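Local coordinates for uncharacterized protein (Bacillus thuringiensis serovar kurstaki, PDB 4XE7), which is a bacterial actin-like protein of the ParM family that probably polymerises into cytoskeletal filaments to segregate plasmid DNA, at residues 39-43 and 124-129. Residues are numbered along the deposited sequence; the frame is centred on the assembly and turned at random.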
loop_
_atom_site.group_PDB
_atom_site.type_symbol
_atom_site.label_atom_id
_atom_site.label_comp_id
_atom_site.label_asym_id
_atom_site.label_seq_id
_atom_site.Cartn_x
_atom_site.Cartn_y
_atom_site.Cartn_z
ATOM N N PRO A 39 8.835 -4.406 1.946
ATOM C CA PRO A 39 9.722 -3.240 1.887
ATOM C C PRO A 39 10.931 -3.506 0.976
ATOM O O PRO A 39 11.475 -4.627 0.904
ATOM C CB PRO A 39 10.155 -3.035 3.345
ATOM C CG PRO A 39 9.172 -3.832 4.175
ATOM C CD PRO A 39 8.729 -4.966 3.307
ATOM N N THR A 40 11.337 -2.463 0.271
ATOM C CA THR A 40 12.381 -2.574 -0.731
ATOM C C THR A 40 13.750 -2.538 -0.052
ATOM O O THR A 40 14.491 -1.546 -0.097
ATOM C CB THR A 40 12.218 -1.471 -1.769
ATOM O OG1 THR A 40 10.857 -1.493 -2.220
ATOM C CG2 THR A 40 13.164 -1.686 -2.955
ATOM N N VAL A 41 14.055 -3.654 0.600
ATOM C CA VAL A 41 15.263 -3.806 1.373
ATOM C C VAL A 41 15.776 -5.213 1.165
ATOM O O VAL A 41 15.041 -6.179 1.385
ATOM C CB VAL A 41 15.027 -3.590 2.871
ATOM C CG1 VAL A 41 16.334 -3.748 3.619
ATOM C CG2 VAL A 41 14.418 -2.224 3.141
ATOM N N ILE A 42 17.022 -5.338 0.729
ATOM C CA ILE A 42 17.627 -6.661 0.596
ATOM C C ILE A 42 18.980 -6.722 1.310
ATOM O O ILE A 42 19.586 -5.693 1.608
ATOM C CB ILE A 42 17.778 -7.055 -0.895
ATOM C CG1 ILE A 42 18.863 -6.221 -1.570
ATOM C CG2 ILE A 42 16.414 -6.926 -1.628
ATOM C CD1 ILE A 42 19.085 -6.575 -3.036
ATOM N N ALA A 43 19.431 -7.936 1.605
ATOM C CA ALA A 43 20.719 -8.161 2.270
ATOM C C ALA A 43 21.254 -9.535 1.873
ATOM O O ALA A 43 20.496 -10.506 1.859
ATOM C CB ALA A 43 20.576 -8.045 3.804
ATOM N N LYS A 124 18.662 -4.990 -9.078
ATOM C CA LYS A 124 18.471 -6.090 -8.149
ATOM C C LYS A 124 17.705 -5.636 -6.893
ATOM O O LYS A 124 16.942 -6.422 -6.330
ATOM C CB LYS A 124 19.804 -6.746 -7.778
ATOM C CG LYS A 124 20.585 -6.119 -6.638
ATOM C CD LYS A 124 21.885 -6.916 -6.402
ATOM C CE LYS A 124 22.735 -6.286 -5.312
ATOM N NZ LYS A 124 23.140 -4.888 -5.630
ATOM N N LEU A 125 17.863 -4.378 -6.480
ATOM C CA LEU A 125 17.093 -3.848 -5.344
ATOM C C LEU A 125 15.583 -4.009 -5.540
ATOM O O LEU A 125 14.840 -4.205 -4.576
ATOM C CB LEU A 125 17.379 -2.359 -5.115
ATOM C CG LEU A 125 18.800 -1.887 -4.824
ATOM C CD1 LEU A 125 18.846 -0.356 -4.734
ATOM C CD2 LEU A 125 19.319 -2.532 -3.538
ATOM N N HIS A 126 15.135 -3.893 -6.786
ATOM C CA HIS A 126 13.709 -3.867 -7.080
ATOM C C HIS A 126 13.210 -5.185 -7.643
ATOM O O HIS A 126 12.068 -5.553 -7.406
ATOM C CB HIS A 126 13.402 -2.699 -8.033
ATOM C CG HIS A 126 13.730 -1.364 -7.435
ATOM N ND1 HIS A 126 12.906 -0.740 -6.521
ATOM C CD2 HIS A 126 14.818 -0.573 -7.562
ATOM C CE1 HIS A 126 13.465 0.393 -6.133
ATOM N NE2 HIS A 126 14.626 0.517 -6.743
ATOM N N LEU A 127 14.065 -5.913 -8.365
ATOM C CA LEU A 127 13.649 -7.212 -8.899
ATOM C C LEU A 127 13.482 -8.271 -7.812
ATOM O O LEU A 127 12.518 -9.060 -7.831
ATOM C CB LEU A 127 14.644 -7.717 -9.939
ATOM C CG LEU A 127 14.660 -6.929 -11.249
ATOM C CD1 LEU A 127 15.818 -7.391 -12.127
ATOM C CD2 LEU A 127 13.330 -7.058 -11.979
ATOM N N ILE A 128 14.405 -8.294 -6.859
ATOM C CA ILE A 128 14.354 -9.322 -5.824
ATOM C C ILE A 128 13.050 -9.226 -5.001
ATOM O O ILE A 128 12.366 -10.231 -4.832
ATOM C CB ILE A 128 15.608 -9.276 -4.939
ATOM C CG1 ILE A 128 16.802 -9.838 -5.739
ATOM C CG2 ILE A 128 15.382 -10.072 -3.657
ATOM C CD1 ILE A 128 18.175 -9.701 -5.085
ATOM N N PRO A 129 12.668 -8.024 -4.530
ATOM C CA PRO A 129 11.370 -7.965 -3.849
ATOM C C PRO A 129 10.182 -8.231 -4.771
ATOM O O PRO A 129 9.196 -8.814 -4.317
ATOM C CB PRO A 129 11.323 -6.536 -3.306
ATOM C CG PRO A 129 12.784 -6.178 -3.137
ATOM C CD PRO A 129 13.429 -6.778 -4.344
HETATM O O HOH W 1 10.755 -1.732 -5.534
#
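I42 enters the side of helix 123-140 between K124, L125, I128 and P129, and tracing it outward accounts for most of the apolar contact. Its CB points toward the helix, and the two branches leaving it meet different residues. On the short branch, I42 CG2 lies anti to the carbonyl carbon and meets the I128 and P129 end, reaching I128 CG2 at 3.9 Å and the proline ring at P129 CG at 4.0 Å. The long branch leaves with CG1 between the backbone N and the carbonyl carbon (chi1 71°) and then runs extended (chi2 179°), which carries CD1 toward K124 and L125, while it stays against I128. The methyl I42 CD1 touches three side chains: I128 CD1 at 3.8 Å, the aliphatic CG of K124 at 3.9 Å and L125 CD2 at 4.1 Å. The I42 and I128 side chains cross at about a right angle. K124 contributes its CG here, while its NZ is hydrogen-bonded to Q104 OE1; the Q104 backbone also bonds to I42.

T40 makes the second, partly polar patch. T40 CG2 lies 3.4 Å from L125 O and comes obliquely to the H126 ring. P129 has no N-H for L125 O, which leaves the methyl against a buried, unbonded oxygen where the helix kinks. T40 OG1 is joined to that ring indirectly: a water lies in the ring plane, 2.6 Å from H126 ND1, and makes a weak bond to T40 OG1. T40 also centres an inverse gamma turn, closed by the bond from V41 N to P39 O (2.8 Å); this turn breaks strand 33-45 just before I42. W91 on neighbouring strand 90-93 touches I42, K124 and I128, extending the apolar cluster. The arrangement is that of a helix packed on a beta-sheet, as in the alpha/beta subdomains of the actin fold.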